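Long-range contact in immunity 23 family protein (Burkholderia dolosa AU0158, PDB 5FFP), which probably protects its host cell by neutralising a cognate toxin of contact-dependent growth inhibition: residues V62-Y76 and L114-K128. Sequence-based numbering, arbitrary orientation.
Sequences VEDAELFHISPEDAY and LVEYDESAKLIYGFK
F68 lies against the beta hairpin of strands 110-117 and 120-127, whose type II' turn runs from Y117 to S120; the short helix 65-69 and the start of helix 72-83 cover one side of this antiparallel sheet. From the F68 backbone outward, CB touches V115 CG1, and with CG anti to the backbone N (chi1 -161°) the ring lies between Y117 CB and K122 CE, one over each face. CD2 takes Y117 CB at 3.3 Å, part of a CH-pi contact; CE1 meets K122 CE at 3.6 Å on the opposite face, and CZ reaches S120 CB. The K122 chain runs extended across the ring, and its NZ, whose exact place is doubtful, is salt-bridged to E136. Next door, H69 turns its edge to the Y117 ring, CE1 over the centre of that face, planes at 78°. Ahead of the helix, E63 and E116 form a single beta bridge at the edge strand, made by E116 N to V62 O and D64 N to E116 O. E63 bends so that OE2 accepts from D118 N (3.1 Å). At the far end, the Y76 ring has G126 CA over one face, and its OH donates to K128 O at 2.5 Å.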
loop_
_atom_site.group_PDB
_atom_site.type_symbol
_atom_site.label_atom_id
_atom_site.label_comp_id
_atom_site.label_asym_id
_atom_site.label_seq_id
_atom_site.Cartn_x
_atom_site.Cartn_y
_atom_site.Cartn_z
ATOM N N VAL A 62 14.169 -6.423 10.917
ATOM C CA VAL A 62 13.354 -6.955 9.844
ATOM C C VAL A 62 13.511 -8.478 9.879
ATOM O O VAL A 62 13.799 -9.130 8.877
ATOM C CB VAL A 62 13.689 -6.269 8.485
ATOM C CG1 VAL A 62 13.298 -4.801 8.548
ATOM C CG2 VAL A 62 15.175 -6.386 8.117
ATOM N N GLU A 63 13.338 -9.024 11.085
ATOM C CA GLU A 63 13.387 -10.464 11.322
ATOM C C GLU A 63 12.228 -11.141 10.617
ATOM O O GLU A 63 11.075 -10.727 10.775
ATOM C CB GLU A 63 13.278 -10.751 12.828
ATOM C CG GLU A 63 14.584 -10.700 13.601
ATOM C CD GLU A 63 15.269 -12.057 13.668
ATOM O OE1 GLU A 63 15.020 -12.877 12.756
ATOM O OE2 GLU A 63 16.046 -12.307 14.627
ATOM N N ASP A 64 12.507 -12.182 9.849
ATOM C CA ASP A 64 11.426 -13.014 9.336
ATOM C C ASP A 64 11.932 -14.410 9.016
ATOM O O ASP A 64 12.647 -14.624 8.027
ATOM C CB ASP A 64 10.738 -12.386 8.124
ATOM C CG ASP A 64 9.510 -13.153 7.716
ATOM O OD1 ASP A 64 9.646 -14.365 7.468
ATOM O OD2 ASP A 64 8.423 -12.560 7.645
ATOM N N ALA A 65 11.538 -15.351 9.868
ATOM C CA ALA A 65 12.104 -16.690 9.869
ATOM C C ALA A 65 11.663 -17.480 8.655
ATOM O O ALA A 65 12.443 -18.230 8.071
ATOM C CB ALA A 65 11.709 -17.414 11.144
ATOM N N GLU A 66 10.415 -17.299 8.260
ATOM C CA GLU A 66 9.880 -18.044 7.139
ATOM C C GLU A 66 10.643 -17.659 5.879
ATOM O O GLU A 66 11.226 -18.515 5.204
ATOM C CB GLU A 66 8.384 -17.757 6.980
ATOM C CG GLU A 66 7.645 -18.752 6.091
ATOM C CD GLU A 66 6.693 -18.090 5.100
ATOM O OE1 GLU A 66 6.509 -16.843 5.134
ATOM O OE2 GLU A 66 6.136 -18.824 4.257
ATOM N N LEU A 67 10.677 -16.354 5.610
ATOM C CA LEU A 67 11.244 -15.812 4.373
ATOM C C LEU A 67 12.729 -16.102 4.272
ATOM O O LEU A 67 13.264 -16.262 3.164
ATOM C CB LEU A 67 11.021 -14.298 4.300
ATOM C CG LEU A 67 9.563 -13.839 4.192
ATOM C CD1 LEU A 67 9.445 -12.337 4.430
ATOM C CD2 LEU A 67 8.987 -14.233 2.836
ATOM N N PHE A 68 13.396 -16.126 5.425
ATOM C CA PHE A 68 14.806 -16.505 5.473
ATOM C C PHE A 68 15.008 -17.922 4.958
ATOM O O PHE A 68 15.897 -18.162 4.144
ATOM C CB PHE A 68 15.372 -16.383 6.891
ATOM C CG PHE A 68 16.860 -16.321 6.921
ATOM C CD1 PHE A 68 17.613 -17.479 6.805
ATOM C CD2 PHE A 68 17.516 -15.105 7.018
ATOM C CE1 PHE A 68 18.992 -17.433 6.801
ATOM C CE2 PHE A 68 18.896 -15.044 7.011
ATOM C CZ PHE A 68 19.636 -16.216 6.905
ATOM N N HIS A 69 14.168 -18.847 5.415
ATOM C CA HIS A 69 14.399 -20.275 5.194
ATOM C C HIS A 69 13.743 -20.875 3.953
ATOM O O HIS A 69 14.082 -21.994 3.568
ATOM C CB HIS A 69 14.004 -21.078 6.442
ATOM C CG HIS A 69 14.974 -20.915 7.570
ATOM N ND1 HIS A 69 14.677 -20.214 8.718
ATOM C CD2 HIS A 69 16.263 -21.313 7.695
ATOM C CE1 HIS A 69 15.731 -20.211 9.515
ATOM N NE2 HIS A 69 16.707 -20.870 8.917
ATOM N N ILE A 70 12.830 -20.152 3.313
ATOM C CA ILE A 70 12.173 -20.688 2.122
ATOM C C ILE A 70 13.018 -20.354 0.894
ATOM O O ILE A 70 14.112 -19.831 1.019
ATOM C CB ILE A 70 10.707 -20.209 1.996
ATOM C CG1 ILE A 70 10.633 -18.699 1.757
ATOM C CG2 ILE A 70 9.911 -20.596 3.241
ATOM C CD1 ILE A 70 9.218 -18.190 1.616
ATOM N N SER A 71 12.521 -20.709 -0.282
ATOM C CA SER A 71 13.227 -20.479 -1.532
ATOM C C SER A 71 13.353 -18.980 -1.822
ATOM O O SER A 71 12.507 -18.197 -1.371
ATOM C CB SER A 71 12.472 -21.171 -2.678
ATOM O OG SER A 71 13.038 -20.876 -3.943
ATOM N N PRO A 72 14.414 -18.569 -2.557
ATOM C CA PRO A 72 14.490 -17.191 -3.062
ATOM C C PRO A 72 13.303 -16.855 -3.952
ATOM O O PRO A 72 12.715 -15.771 -3.824
ATOM C CB PRO A 72 15.779 -17.178 -3.897
ATOM C CG PRO A 72 16.178 -18.610 -4.075
ATOM C CD PRO A 72 15.613 -19.356 -2.910
ATOM N N GLU A 73 12.952 -17.795 -4.834
ATOM C CA GLU A 73 11.788 -17.692 -5.739
ATOM C C GLU A 73 10.463 -17.423 -5.011
ATOM O O GLU A 73 9.704 -16.530 -5.381
ATOM C CB GLU A 73 11.694 -18.984 -6.571
ATOM C CG GLU A 73 10.470 -19.155 -7.471
ATOM C CD GLU A 73 10.600 -20.370 -8.394
ATOM O OE1 GLU A 73 11.701 -20.618 -8.955
ATOM O OE2 GLU A 73 9.589 -21.089 -8.569
ATOM N N ASP A 74 10.206 -18.185 -3.960
ATOM C CA ASP A 74 8.961 -18.048 -3.216
ATOM C C ASP A 74 8.982 -16.806 -2.334
ATOM O O ASP A 74 7.994 -16.084 -2.265
ATOM C CB ASP A 74 8.679 -19.303 -2.379
ATOM C CG ASP A 74 8.456 -20.540 -3.236
ATOM O OD1 ASP A 74 9.083 -20.659 -4.307
ATOM O OD2 ASP A 74 7.658 -21.405 -2.840
ATOM N N ALA A 75 10.107 -16.547 -1.671
ATOM C CA ALA A 75 10.237 -15.367 -0.806
ATOM C C ALA A 75 10.018 -14.050 -1.584
ATOM O O ALA A 75 9.262 -13.176 -1.151
ATOM C CB ALA A 75 11.595 -15.359 -0.118
ATOM N N TYR A 76 10.674 -13.926 -2.732
ATOM C CA TYR A 76 10.516 -12.743 -3.579
ATOM C C TYR A 76 9.067 -12.515 -4.024
ATOM O O TYR A 76 8.623 -11.378 -4.115
ATOM C CB TYR A 76 11.414 -12.857 -4.805
ATOM C CG TYR A 76 11.363 -11.665 -5.739
ATOM C CD1 TYR A 76 11.985 -10.472 -5.405
ATOM C CD2 TYR A 76 10.708 -11.743 -6.959
ATOM C CE1 TYR A 76 11.952 -9.384 -6.262
ATOM C CE2 TYR A 76 10.664 -10.666 -7.819
ATOM C CZ TYR A 76 11.278 -9.486 -7.465
ATOM O OH TYR A 76 11.247 -8.409 -8.321
ATOM N N LEU A 114 15.542 -6.971 2.418
ATOM C CA LEU A 114 16.359 -7.440 3.513
ATOM C C LEU A 114 15.511 -8.307 4.462
ATOM O O LEU A 114 14.460 -7.863 4.945
ATOM C CB LEU A 114 16.910 -6.252 4.278
ATOM C CG LEU A 114 18.058 -6.521 5.257
ATOM C CD1 LEU A 114 19.269 -7.089 4.545
ATOM C CD2 LEU A 114 18.442 -5.246 5.992
ATOM N N VAL A 115 15.971 -9.531 4.733
ATOM C CA VAL A 115 15.375 -10.393 5.764
ATOM C C VAL A 115 16.473 -10.823 6.739
ATOM O O VAL A 115 17.515 -11.342 6.326
ATOM C CB VAL A 115 14.760 -11.668 5.142
ATOM C CG1 VAL A 115 14.274 -12.624 6.224
ATOM C CG2 VAL A 115 13.627 -11.333 4.184
ATOM N N GLU A 116 16.237 -10.629 8.033
ATOM C CA GLU A 116 17.215 -10.984 9.046
ATOM C C GLU A 116 16.773 -12.270 9.757
ATOM O O GLU A 116 15.583 -12.571 9.810
ATOM C CB GLU A 116 17.375 -9.851 10.064
ATOM C CG GLU A 116 17.925 -8.553 9.487
ATOM C CD GLU A 116 17.991 -7.445 10.545
ATOM O OE1 GLU A 116 17.426 -7.644 11.642
ATOM O OE2 GLU A 116 18.618 -6.394 10.316
ATOM N N TYR A 117 17.746 -13.040 10.258
ATOM C CA TYR A 117 17.472 -14.168 11.114
ATOM C C TYR A 117 18.573 -14.295 12.147
ATOM O O TYR A 117 19.733 -14.509 11.801
ATOM C CB TYR A 117 17.349 -15.485 10.336
ATOM C CG TYR A 117 17.060 -16.676 11.245
ATOM C CD1 TYR A 117 15.771 -16.928 11.691
ATOM C CD2 TYR A 117 18.080 -17.529 11.667
ATOM C CE1 TYR A 117 15.495 -17.999 12.529
ATOM C CE2 TYR A 117 17.820 -18.607 12.509
ATOM C CZ TYR A 117 16.523 -18.837 12.932
ATOM O OH TYR A 117 16.226 -19.893 13.746
ATOM N N ASP A 118 18.198 -14.165 13.410
ATOM C CA ASP A 118 19.139 -14.304 14.485
ATOM C C ASP A 118 20.333 -13.364 14.223
ATOM O O ASP A 118 20.186 -12.150 14.394
ATOM C CB ASP A 118 19.514 -15.794 14.642
ATOM C CG ASP A 118 20.119 -16.102 15.991
ATOM O OD1 ASP A 118 21.108 -16.866 16.047
ATOM O OD2 ASP A 118 19.595 -15.581 17.002
ATOM N N GLU A 119 21.469 -13.915 13.769
ATOM C CA GLU A 119 22.713 -13.165 13.540
ATOM C C GLU A 119 23.131 -13.073 12.048
ATOM O O GLU A 119 24.211 -12.580 11.728
ATOM C CB GLU A 119 23.848 -13.759 14.395
ATOM C CG GLU A 119 23.739 -13.409 15.882
ATOM C CD GLU A 119 23.603 -11.908 16.179
ATOM O OE1 GLU A 119 23.483 -11.583 17.379
ATOM O OE2 GLU A 119 23.619 -11.050 15.254
ATOM N N SER A 120 22.262 -13.507 11.140
ATOM C CA SER A 120 22.560 -13.447 9.706
ATOM C C SER A 120 21.536 -12.553 9.038
ATOM O O SER A 120 20.654 -11.991 9.692
ATOM C CB SER A 120 22.518 -14.840 9.043
ATOM O OG SER A 120 23.323 -15.787 9.713
ATOM N N ALA A 121 21.652 -12.432 7.724
ATOM C CA ALA A 121 20.663 -11.698 6.932
ATOM C C ALA A 121 20.741 -12.098 5.478
ATOM O O ALA A 121 21.757 -12.602 5.021
ATOM C CB ALA A 121 20.839 -10.199 7.090
ATOM N N LYS A 122 19.657 -11.872 4.762
ATOM C CA LYS A 122 19.585 -12.160 3.341
ATOM C C LYS A 122 19.103 -10.942 2.565
ATOM O O LYS A 122 18.095 -10.340 2.918
ATOM C CB LYS A 122 18.608 -13.294 3.087
ATOM C CG LYS A 122 19.198 -14.652 3.308
ATOM C CD LYS A 122 18.174 -15.724 3.042
ATOM C CE LYS A 122 18.821 -17.079 3.228
ATOM N NZ LYS A 122 17.870 -18.210 3.059
ATOM N N LEU A 123 19.829 -10.581 1.521
ATOM C CA LEU A 123 19.276 -9.746 0.478
ATOM C C LEU A 123 18.612 -10.669 -0.502
ATOM O O LEU A 123 19.220 -11.629 -0.969
ATOM C CB LEU A 123 20.347 -8.963 -0.247
ATOM C CG LEU A 123 20.897 -7.743 0.464
ATOM C CD1 LEU A 123 21.990 -7.146 -0.398
ATOM C CD2 LEU A 123 19.786 -6.734 0.709
ATOM N N ILE A 124 17.358 -10.376 -0.808
ATOM C CA ILE A 124 16.588 -11.170 -1.745
ATOM C C ILE A 124 16.145 -10.199 -2.828
ATOM O O ILE A 124 15.460 -9.229 -2.545
ATOM C CB ILE A 124 15.367 -11.813 -1.037
ATOM C CG1 ILE A 124 15.850 -12.602 0.190
ATOM C CG2 ILE A 124 14.548 -12.678 -2.010
ATOM C CD1 ILE A 124 14.811 -13.497 0.846
ATOM N N TYR A 125 16.529 -10.479 -4.059
ATOM C CA TYR A 125 16.384 -9.545 -5.154
ATOM C C TYR A 125 15.859 -10.259 -6.380
ATOM O O TYR A 125 16.021 -11.479 -6.548
ATOM C CB TYR A 125 17.741 -8.945 -5.490
ATOM C CG TYR A 125 18.775 -9.990 -5.902
ATOM C CD1 TYR A 125 18.875 -10.406 -7.233
ATOM C CD2 TYR A 125 19.646 -10.560 -4.966
ATOM C CE1 TYR A 125 19.787 -11.358 -7.613
ATOM C CE2 TYR A 125 20.576 -11.516 -5.353
ATOM C CZ TYR A 125 20.626 -11.920 -6.671
ATOM O OH TYR A 125 21.527 -12.861 -7.097
ATOM N N GLY A 126 15.223 -9.486 -7.238
ATOM C CA GLY A 126 14.800 -9.943 -8.557
ATOM C C GLY A 126 14.361 -8.735 -9.366
ATOM O O GLY A 126 14.402 -7.609 -8.883
ATOM N N PHE A 127 13.945 -8.972 -10.598
ATOM C CA PHE A 127 13.493 -7.907 -11.481
ATOM C C PHE A 127 11.989 -8.066 -11.717
ATOM O O PHE A 127 11.554 -9.089 -12.234
ATOM C CB PHE A 127 14.262 -7.970 -12.805
ATOM C CG PHE A 127 13.847 -6.915 -13.804
ATOM C CD1 PHE A 127 14.143 -5.578 -13.582
ATOM C CD2 PHE A 127 13.168 -7.261 -14.969
ATOM C CE1 PHE A 127 13.766 -4.612 -14.502
ATOM C CE2 PHE A 127 12.789 -6.300 -15.892
ATOM C CZ PHE A 127 13.089 -4.975 -15.661
ATOM N N LYS A 128 11.206 -7.066 -11.308
ATOM C CA LYS A 128 9.762 -7.013 -11.591
ATOM C C LYS A 128 9.044 -8.247 -11.049
ATOM O O LYS A 128 9.241 -8.591 -9.878
ATOM C CB LYS A 128 9.509 -6.836 -13.089
ATOM C CG LYS A 128 10.087 -5.555 -13.688
ATOM C CD LYS A 128 9.051 -4.447 -13.807
ATOM C CE LYS A 128 9.550 -3.336 -14.714
ATOM N NZ LYS A 128 8.442 -2.430 -15.132
#